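Local coordinates for protein sensor histidine kinase (Rhodopseudomonas palustris, PDB 3VA9) that forms the four-helix-bundle sensor domain of a membrane histidine kinase that probably senses a signal and probably uses ATP to phosphorylate a protein histidine, at residues H80-Q94 with D119-L132. Numbering follows the deposited sequence.
Sequences HIDELRLLTDMRMAQ and DRLTERIETSLSVL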
ATOM      1  N   HIS A  80      -7.022  13.533  -1.990  1.00 41.87           N
ATOM      2  CA  HIS A  80      -5.694  12.920  -2.036  1.00 46.29           C
ATOM      3  C   HIS A  80      -5.705  11.496  -1.490  1.00 43.15           C
ATOM      4  O   HIS A  80      -4.973  10.636  -1.973  1.00 49.22           O
ATOM      5  CB  HIS A  80      -4.658  13.761  -1.279  1.00 48.53           C
ATOM      6  CG  HIS A  80      -4.324  15.059  -1.949  1.00 67.05           C
ATOM      7  ND1 HIS A  80      -4.046  15.155  -3.296  1.00 70.64           N
ATOM      8  CD2 HIS A  80      -4.205  16.314  -1.450  1.00 71.23           C
ATOM      9  CE1 HIS A  80      -3.784  16.413  -3.601  1.00 73.04           C
ATOM     10  NE2 HIS A  80      -3.872  17.136  -2.501  1.00 75.56           N
ATOM     11  N   ILE A  81      -6.526  11.248  -0.476  1.00 41.49           N
ATOM     12  CA  ILE A  81      -6.637   9.908   0.068  1.00 42.92           C
ATOM     13  C   ILE A  81      -7.394   9.005  -0.914  1.00 40.92           C
ATOM     14  O   ILE A  81      -7.014   7.849  -1.128  1.00 35.77           O
ATOM     15  CB  ILE A  81      -7.274   9.897   1.475  1.00 53.34           C
ATOM     16  CG1 ILE A  81      -6.779   8.688   2.267  1.00 70.21           C
ATOM     17  CG2 ILE A  81      -8.779   9.888   1.397  1.00 53.05           C
ATOM     18  CD1 ILE A  81      -7.521   8.473   3.557  1.00 81.85           C
ATOM     19  N   ASP A  82      -8.441   9.544  -1.535  1.00 34.76           N
ATOM     20  CA  ASP A  82      -9.144   8.817  -2.585  1.00 40.78           C
ATOM     21  C   ASP A  82      -8.150   8.354  -3.634  1.00 36.84           C
ATOM     22  O   ASP A  82      -8.161   7.195  -4.048  1.00 40.46           O
ATOM     23  CB  ASP A  82     -10.203   9.694  -3.245  1.00 43.20           C
ATOM     24  CG  ASP A  82     -11.441   9.839  -2.403  1.00 50.07           C
ATOM     25  OD1 ASP A  82     -11.626   9.009  -1.489  1.00 50.39           O
ATOM     26  OD2 ASP A  82     -12.228  10.779  -2.660  1.00 51.08           O
ATOM     27  N   GLU A  83      -7.287   9.272  -4.052  1.00 37.20           N
ATOM     28  CA  GLU A  83      -6.279   8.979  -5.067  1.00 45.80           C
ATOM     29  C   GLU A  83      -5.285   7.901  -4.630  1.00 39.48           C
ATOM     30  O   GLU A  83      -5.037   6.948  -5.373  1.00 38.33           O
ATOM     31  CB  GLU A  83      -5.575  10.269  -5.499  1.00 49.18           C
ATOM     32  CG  GLU A  83      -6.482  11.160  -6.345  1.00 61.01           C
ATOM     33  CD  GLU A  83      -6.244  12.650  -6.144  1.00 71.06           C
ATOM     34  OE1 GLU A  83      -5.160  13.036  -5.655  1.00 73.29           O
ATOM     35  OE2 GLU A  83      -7.154  13.437  -6.488  1.00 72.58           O
ATOM     36  N   LEU A  84      -4.733   8.044  -3.426  1.00 36.83           N
ATOM     37  CA  LEU A  84      -3.847   7.022  -2.862  1.00 31.91           C
ATOM     38  C   LEU A  84      -4.530   5.649  -2.885  1.00 31.39           C
ATOM     39  O   LEU A  84      -3.946   4.654  -3.320  1.00 36.95           O
ATOM     40  CB  LEU A  84      -3.457   7.376  -1.423  1.00 31.23           C
ATOM     41  CG  LEU A  84      -2.679   6.286  -0.677  1.00 40.09           C
ATOM     42  CD1 LEU A  84      -1.304   6.103  -1.293  1.00 33.46           C
ATOM     43  CD2 LEU A  84      -2.558   6.599   0.813  1.00 42.48           C
ATOM     44  N   ARG A  85      -5.779   5.619  -2.427  1.00 24.75           N
ATOM     45  CA  ARG A  85      -6.555   4.384  -2.329  1.00 29.94           C
ATOM     46  C   ARG A  85      -6.744   3.682  -3.666  1.00 26.92           C
ATOM     47  O   ARG A  85      -6.687   2.453  -3.741  1.00 32.47           O
ATOM     48  CB  ARG A  85      -7.927   4.672  -1.727  1.00 34.88           C
ATOM     49  CG  ARG A  85      -8.745   3.421  -1.521  1.00 47.16           C
ATOM     50  CD  ARG A  85      -8.887   3.141  -0.041  1.00 53.82           C
ATOM     51  NE  ARG A  85      -9.071   1.725   0.250  1.00 50.94           N
ATOM     52  CZ  ARG A  85      -9.696   1.277   1.334  1.00 47.57           C
ATOM     53  NH1 ARG A  85     -10.204   2.142   2.206  1.00 34.16           N
ATOM     54  NH2 ARG A  85      -9.817  -0.026   1.543  1.00 50.83           N
ATOM     55  N   LEU A  86      -6.997   4.464  -4.714  1.00 25.84           N
ATOM     56  CA  LEU A  86      -7.048   3.928  -6.065  1.00 27.82           C
ATOM     57  C   LEU A  86      -5.739   3.210  -6.376  1.00 31.43           C
ATOM     58  O   LEU A  86      -5.734   2.077  -6.870  1.00 33.23           O
ATOM     59  CB  LEU A  86      -7.283   5.045  -7.093  1.00 33.05           C
ATOM     60  CG  LEU A  86      -7.230   4.641  -8.579  1.00 34.28           C
ATOM     61  CD1 LEU A  86      -8.264   3.562  -8.887  1.00 33.51           C
ATOM     62  CD2 LEU A  86      -7.435   5.841  -9.498  1.00 30.50           C
ATOM     63  N   LEU A  87      -4.633   3.887  -6.085  1.00 30.34           N
ATOM     64  CA  LEU A  87      -3.301   3.363  -6.372  1.00 27.16           C
ATOM     65  C   LEU A  87      -3.011   2.117  -5.537  1.00 30.39           C
ATOM     66  O   LEU A  87      -2.483   1.137  -6.052  1.00 29.27           O
ATOM     67  CB  LEU A  87      -2.234   4.442  -6.126  1.00 23.41           C
ATOM     68  CG  LEU A  87      -2.203   5.647  -7.088  1.00 35.80           C
ATOM     69  CD1 LEU A  87      -1.288   6.760  -6.582  1.00 32.95           C
ATOM     70  CD2 LEU A  87      -1.803   5.237  -8.500  1.00 31.01           C
ATOM     71  N   THR A  88      -3.366   2.144  -4.253  1.00 27.69           N
ATOM     72  CA  THR A  88      -3.110   0.987  -3.388  1.00 20.85           C
ATOM     73  C   THR A  88      -4.015  -0.203  -3.741  1.00 23.90           C
ATOM     74  O   THR A  88      -3.590  -1.349  -3.639  1.00 27.96           O
ATOM     75  CB  THR A  88      -3.181   1.326  -1.869  1.00 20.58           C
ATOM     76  OG1 THR A  88      -4.492   1.780  -1.523  1.00 27.66           O
ATOM     77  CG2 THR A  88      -2.178   2.400  -1.507  1.00 21.06           C
ATOM     78  N   ASP A  89      -5.251   0.068  -4.168  1.00 26.50           N
ATOM     79  CA  ASP A  89      -6.131  -0.994  -4.666  1.00 27.49           C
ATOM     80  C   ASP A  89      -5.574  -1.689  -5.927  1.00 32.51           C
ATOM     81  O   ASP A  89      -5.603  -2.917  -6.038  1.00 32.73           O
ATOM     82  CB  ASP A  89      -7.555  -0.464  -4.928  1.00 31.36           C
ATOM     83  CG  ASP A  89      -8.421  -0.402  -3.659  1.00 36.69           C
ATOM     84  OD1 ASP A  89      -7.908  -0.627  -2.539  1.00 36.41           O
ATOM     85  OD2 ASP A  89      -9.632  -0.120  -3.790  1.00 37.50           O
ATOM     86  N   MET A  90      -5.071  -0.911  -6.879  1.00 31.60           N
ATOM     87  CA  MET A  90      -4.452  -1.500  -8.064  1.00 30.08           C
ATOM     88  C   MET A  90      -3.197  -2.305  -7.694  1.00 24.10           C
ATOM     89  O   MET A  90      -2.954  -3.366  -8.244  1.00 28.68           O
ATOM     90  CB  MET A  90      -4.104  -0.419  -9.090  1.00 27.73           C
ATOM     91  CG  MET A  90      -5.295   0.426  -9.552  1.00 35.86           C
ATOM     92  SD  MET A  90      -4.794   1.829 -10.584  1.00 37.06           S
ATOM     93  CE  MET A  90      -3.969   0.955 -11.904  1.00 32.11           C
ATOM     94  N   ARG A  91      -2.404  -1.788  -6.763  1.00 22.35           N
ATOM     95  CA  ARG A  91      -1.174  -2.461  -6.348  1.00 28.62           C
ATOM     96  C   ARG A  91      -1.485  -3.774  -5.630  1.00 29.55           C
ATOM     97  O   ARG A  91      -0.907  -4.816  -5.945  1.00 29.24           O
ATOM     98  CB  ARG A  91      -0.325  -1.550  -5.452  1.00 16.16           C
ATOM     99  CG  ARG A  91       1.016  -2.167  -5.035  1.00 22.30           C
ATOM    100  CD  ARG A  91       1.769  -2.737  -6.252  1.00 25.50           C
ATOM    101  NE  ARG A  91       3.136  -3.136  -5.913  1.00 23.06           N
ATOM    102  CZ  ARG A  91       3.881  -3.964  -6.637  1.00 26.43           C
ATOM    103  NH1 ARG A  91       3.399  -4.486  -7.754  1.00 28.33           N
ATOM    104  NH2 ARG A  91       5.115  -4.268  -6.244  1.00 27.47           N
ATOM    105  N   MET A  92      -2.406  -3.722  -4.672  1.00 24.70           N
ATOM    106  CA  MET A  92      -2.843  -4.937  -3.978  1.00 31.68           C
ATOM    107  C   MET A  92      -3.403  -6.002  -4.922  1.00 29.89           C
ATOM    108  O   MET A  92      -3.188  -7.188  -4.715  1.00 31.53           O
ATOM    109  CB  MET A  92      -3.862  -4.615  -2.878  1.00 28.98           C
ATOM    110  CG  MET A  92      -3.272  -3.820  -1.705  1.00 29.34           C
ATOM    111  SD  MET A  92      -1.846  -4.607  -0.904  1.00 42.84           S
ATOM    112  CE  MET A  92      -0.527  -3.498  -1.395  1.00 37.87           C
ATOM    113  N   ALA A  93      -4.115  -5.583  -5.964  1.00 26.45           N
ATOM    114  CA  ALA A  93      -4.635  -6.535  -6.941  1.00 24.42           C
ATOM    115  C   ALA A  93      -3.489  -7.181  -7.702  1.00 24.73           C
ATOM    116  O   ALA A  93      -3.553  -8.352  -8.047  1.00 27.95           O
ATOM    117  CB  ALA A  93      -5.613  -5.861  -7.910  1.00 28.60           C
ATOM    118  N   GLN A  94      -2.436  -6.413  -7.966  1.00 26.98           N
ATOM    119  CA  GLN A  94      -1.234  -6.973  -8.587  1.00 35.29           C
ATOM    120  C   GLN A  94      -0.561  -8.057  -7.723  1.00 26.57           C
ATOM    121  O   GLN A  94      -0.328  -9.168  -8.186  1.00 29.64           O
ATOM    122  CB  GLN A  94      -0.221  -5.866  -8.926  1.00 31.19           C
ATOM    123  CG  GLN A  94      -0.689  -4.893  -9.992  1.00 28.85           C
ATOM    124  CD  GLN A  94       0.448  -4.012 -10.494  1.00 32.92           C
ATOM    125  OE1 GLN A  94       1.328  -3.614  -9.731  1.00 27.47           O
ATOM    126  NE2 GLN A  94       0.432  -3.711 -11.784  1.00 28.04           N
ATOM    127  N   ASP A 119       3.794  -0.523 -14.468  1.00 46.57           N
ATOM    128  CA  ASP A 119       2.815   0.444 -13.988  1.00 35.09           C
ATOM    129  C   ASP A 119       3.401   1.382 -12.936  1.00 36.45           C
ATOM    130  O   ASP A 119       2.836   2.439 -12.664  1.00 42.83           O
ATOM    131  CB  ASP A 119       1.569  -0.271 -13.457  1.00 38.79           C
ATOM    132  CG  ASP A 119       0.884  -1.106 -14.523  1.00 51.06           C
ATOM    133  OD1 ASP A 119       0.354  -0.518 -15.490  1.00 58.94           O
ATOM    134  OD2 ASP A 119       0.888  -2.349 -14.399  1.00 49.09           O
ATOM    135  N   ARG A 120       4.529   0.985 -12.346  1.00 41.60           N
ATOM    136  CA  ARG A 120       5.255   1.824 -11.393  1.00 47.83           C
ATOM    137  C   ARG A 120       4.375   2.244 -10.214  1.00 45.76           C
ATOM    138  O   ARG A 120       4.548   3.321  -9.639  1.00 40.74           O
ATOM    139  CB  ARG A 120       5.822   3.063 -12.094  1.00 53.75           C
ATOM    140  CG  ARG A 120       6.816   2.767 -13.212  1.00 64.71           C
ATOM    141  CD  ARG A 120       7.154   4.044 -13.982  1.00 80.54           C
ATOM    142  NE  ARG A 120       8.068   3.811 -15.099  1.00 99.11           N
ATOM    143  CZ  ARG A 120       8.417   4.741 -15.987  1.00109.03           C
ATOM    144  NH1 ARG A 120       7.925   5.970 -15.892  1.00111.45           N
ATOM    145  NH2 ARG A 120       9.255   4.445 -16.972  1.00109.51           N
ATOM    146  N   LEU A 121       3.429   1.386  -9.861  1.00 42.35           N
ATOM    147  CA  LEU A 121       2.492   1.689  -8.789  1.00 40.78           C
ATOM    148  C   LEU A 121       3.205   2.010  -7.478  1.00 43.70           C
ATOM    149  O   LEU A 121       2.740   2.841  -6.693  1.00 43.64           O
ATOM    150  CB  LEU A 121       1.505   0.535  -8.620  1.00 33.12           C
ATOM    151  CG  LEU A 121       0.465   0.538  -9.743  1.00 32.11           C
ATOM    152  CD1 LEU A 121      -0.427  -0.721  -9.726  1.00 24.63           C
ATOM    153  CD2 LEU A 121      -0.354   1.814  -9.649  1.00 28.78           C
ATOM    154  N   THR A 122       4.343   1.359  -7.259  1.00 39.87           N
ATOM    155  CA  THR A 122       5.154   1.585  -6.067  1.00 46.54           C
ATOM    156  C   THR A 122       5.690   3.023  -5.993  1.00 41.32           C
ATOM    157  O   THR A 122       5.540   3.702  -4.980  1.00 43.16           O
ATOM    158  CB  THR A 122       6.324   0.590  -6.017  1.00 59.04           C
ATOM    159  OG1 THR A 122       5.807  -0.736  -5.858  1.00 59.68           O
ATOM    160  CG2 THR A 122       7.256   0.912  -4.856  1.00 66.08           C
ATOM    161  N   GLU A 123       6.308   3.483  -7.070  1.00 46.26           N
ATOM    162  CA  GLU A 123       6.761   4.864  -7.153  1.00 54.63           C
ATOM    163  C   GLU A 123       5.581   5.812  -6.989  1.00 52.91           C
ATOM    164  O   GLU A 123       5.665   6.804  -6.265  1.00 48.07           O
ATOM    165  CB  GLU A 123       7.445   5.133  -8.499  1.00 64.57           C
ATOM    166  CG  GLU A 123       8.765   4.393  -8.712  1.00 74.88           C
ATOM    167  CD  GLU A 123       8.583   2.943  -9.142  1.00 79.77           C
ATOM    168  OE1 GLU A 123       7.428   2.495  -9.312  1.00 78.76           O
ATOM    169  OE2 GLU A 123       9.607   2.250  -9.316  1.00 80.63           O
ATOM    170  N   ARG A 124       4.481   5.500  -7.671  1.00 49.53           N
ATOM    171  CA  ARG A 124       3.315   6.377  -7.689  1.00 39.82           C
ATOM    172  C   ARG A 124       2.674   6.484  -6.308  1.00 41.89           C
ATOM    173  O   ARG A 124       2.232   7.560  -5.898  1.00 41.52           O
ATOM    174  CB  ARG A 124       2.311   5.919  -8.747  1.00 41.14           C
ATOM    175  CG  ARG A 124       2.766   6.198 -10.176  1.00 36.96           C
ATOM    176  CD  ARG A 124       2.034   5.338 -11.185  1.00 34.61           C
ATOM    177  NE  ARG A 124       0.645   5.741 -11.376  1.00 43.27           N
ATOM    178  CZ  ARG A 124      -0.235   5.050 -12.095  1.00 39.16           C
ATOM    179  NH1 ARG A 124       0.132   3.911 -12.669  1.00 40.88           N
ATOM    180  NH2 ARG A 124      -1.481   5.485 -12.230  1.00 34.53           N
ATOM    181  N   ILE A 125       2.648   5.374  -5.578  1.00 31.90           N
ATOM    182  CA  ILE A 125       2.139   5.397  -4.215  1.00 35.86           C
ATOM    183  C   ILE A 125       3.005   6.264  -3.299  1.00 40.67           C
ATOM    184  O   ILE A 125       2.482   7.070  -2.529  1.00 44.80           O
ATOM    185  CB  ILE A 125       2.000   3.990  -3.633  1.00 37.07           C
ATOM    186  CG1 ILE A 125       0.812   3.273  -4.278  1.00 34.30           C
ATOM    187  CG2 ILE A 125       1.814   4.059  -2.125  1.00 42.86           C
ATOM    188  CD1 ILE A 125       0.912   1.765  -4.216  1.00 35.59           C
ATOM    189  N   GLU A 126       4.325   6.113  -3.395  1.00 46.67           N
ATOM    190  CA  GLU A 126       5.247   6.915  -2.581  1.00 51.29           C
ATOM    191  C   GLU A 126       5.058   8.404  -2.841  1.00 44.21           C
ATOM    192  O   GLU A 126       5.036   9.207  -1.911  1.00 52.96           O
ATOM    193  CB  GLU A 126       6.707   6.510  -2.818  1.00 64.51           C
ATOM    194  CG  GLU A 126       7.067   5.130  -2.273  1.00 81.58           C
ATOM    195  CD  GLU A 126       6.554   4.901  -0.855  1.00100.35           C
ATOM    196  OE1 GLU A 126       6.744   5.789   0.005  1.00107.08           O
ATOM    197  OE2 GLU A 126       5.967   3.826  -0.598  1.00104.08           O
ATOM    198  N   THR A 127       4.914   8.763  -4.109  1.00 39.72           N
ATOM    199  CA  THR A 127       4.571  10.127  -4.491  1.00 51.89           C
ATOM    200  C   THR A 127       3.239  10.547  -3.863  1.00 55.55           C
ATOM    201  O   THR A 127       3.098  11.662  -3.345  1.00 53.95           O
ATOM    202  CB  THR A 127       4.462  10.245  -6.024  1.00 56.99           C
ATOM    203  OG1 THR A 127       5.703   9.850  -6.622  1.00 61.06           O
ATOM    204  CG2 THR A 127       4.111  11.673  -6.448  1.00 52.65           C
ATOM    205  N   SER A 128       2.263   9.645  -3.920  1.00 48.76           N
ATOM    206  CA  SER A 128       0.938   9.889  -3.364  1.00 41.19           C
ATOM    207  C   SER A 128       1.002  10.129  -1.855  1.00 45.13           C
ATOM    208  O   SER A 128       0.333  11.019  -1.327  1.00 49.75           O
ATOM    209  CB  SER A 128       0.021   8.707  -3.668  1.00 45.50           C
ATOM    210  OG  SER A 128      -1.321   9.015  -3.362  1.00 51.13           O
ATOM    211  N   LEU A 129       1.813   9.336  -1.164  1.00 44.59           N
ATOM    212  CA  LEU A 129       1.976   9.495   0.277  1.00 46.92           C
ATOM    213  C   LEU A 129       2.695  10.804   0.639  1.00 55.66           C
ATOM    214  O   LEU A 129       2.364  11.440   1.639  1.00 54.12           O
ATOM    215  CB  LEU A 129       2.673   8.272   0.885  1.00 43.46           C
ATOM    216  CG  LEU A 129       1.796   7.015   0.975  1.00 33.98           C
ATOM    217  CD1 LEU A 129       2.627   5.805   1.306  1.00 35.46           C
ATOM    218  CD2 LEU A 129       0.684   7.199   2.002  1.00 33.78           C
ATOM    219  N   SER A 130       3.656  11.217  -0.184  1.00 60.50           N
ATOM    220  CA  SER A 130       4.359  12.478   0.042  1.00 66.61           C
ATOM    221  C   SER A 130       3.414  13.669  -0.059  1.00 66.54           C
ATOM    222  O   SER A 130       3.465  14.579   0.769  1.00 65.50           O
ATOM    223  CB  SER A 130       5.518  12.650  -0.942  1.00 69.37           C
ATOM    224  OG  SER A 130       6.548  11.713  -0.684  1.00 73.23           O
ATOM    225  N   VAL A 131       2.561  13.666  -1.079  1.00 67.24           N
ATOM    226  CA  VAL A 131       1.584  14.734  -1.258  1.00 70.25           C
ATOM    227  C   VAL A 131       0.745  14.918   0.005  1.00 69.97           C
ATOM    228  O   VAL A 131       0.524  16.044   0.454  1.00 74.04           O
ATOM    229  CB  VAL A 131       0.652  14.462  -2.454  1.00 71.96           C
ATOM    230  CG1 VAL A 131      -0.550  15.384  -2.407  1.00 74.62           C
ATOM    231  CG2 VAL A 131       1.408  14.623  -3.763  1.00 73.28           C
ATOM    232  N   LEU A 132       0.286  13.805   0.572  1.00 56.48           N
ATOM    233  CA  LEU A 132      -0.464  13.838   1.823  1.00 53.50           C
ATOM    234  C   LEU A 132       0.380  14.373   2.988  1.00 58.04           C
ATOM    235  O   LEU A 132      -0.079  15.216   3.767  1.00 55.00           O
ATOM    236  CB  LEU A 132      -1.004  12.448   2.158  1.00 52.84           C
ATOM    237  CG  LEU A 132      -2.268  12.011   1.416  1.00 50.51           C
ATOM    238  CD1 LEU A 132      -2.509  10.519   1.575  1.00 49.78           C
ATOM    239  CD2 LEU A 132      -3.478  12.810   1.894  1.00 44.84           C
TER
HETATM  240  O   HOH W   1      -2.713  11.645  -2.548  1.00 48.98           O
HETATM  241  O   HOH W   2       3.327  -1.579 -10.579  1.00 30.11           O
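His80 lays one face of its imidazole under Val131, whose CG1 stands 3.6 Å from the ring centroid and almost on its normal, a CH-pi contact. It opens the antiparallel packing of helices 75-101 and 121-142 in the four-helix bundle of the CHASE3 sensor domain; the axes of the two short segments come within 9.5 Å, their N-to-C directions 160° apart. The carbonyl of His80 accepts a hydrogen bond from a water that is also bonded to Ser128 OG, bridging the two helices. Knobs-into-holes packing follows. Leu84 enters the hole formed by Ile125, Ser128, Leu129 and Leu132; a chi1 of 173°, which turns CG away from the backbone N, lets CD2 meet CD2 of Leu129 at 3.5 Å, while Leu64 of helix 47-70 also touches it. Leu87 fills the next hole, among Leu121, Arg124, Ile125 and Ser128; its CD2 lies over a face of the Arg124 guanidinium, whose NH1 donates a hydrogen bond to the backbone O of Asp119, which lies in the guanidinium plane. From the other helix, Ile125 is a knob among Leu84, Leu87, Thr88 and Arg91, and Leu121 one among Leu87, Met90, Arg91 and Gln94. The CB of Arg91 touches CD1 of Ile125 at 3.7 Å, and a bend at chi2 (49°) carries the rest of the chain past Leu121, where NH1 donates to Gln94 OE1 and NH2 forms a salt bridge with Glu35 of helix 18-44. An alanine here would keep CB but is likely to leave Glu35 without this cationic mate and Gln94 OE1 without one of its donors. Gln94 lays its amide against CD1 of Leu121, and a second water donates to Gln94 OE1 at 3.0 Å while accepting from the backbone N of Leu121 at 3.1 Å.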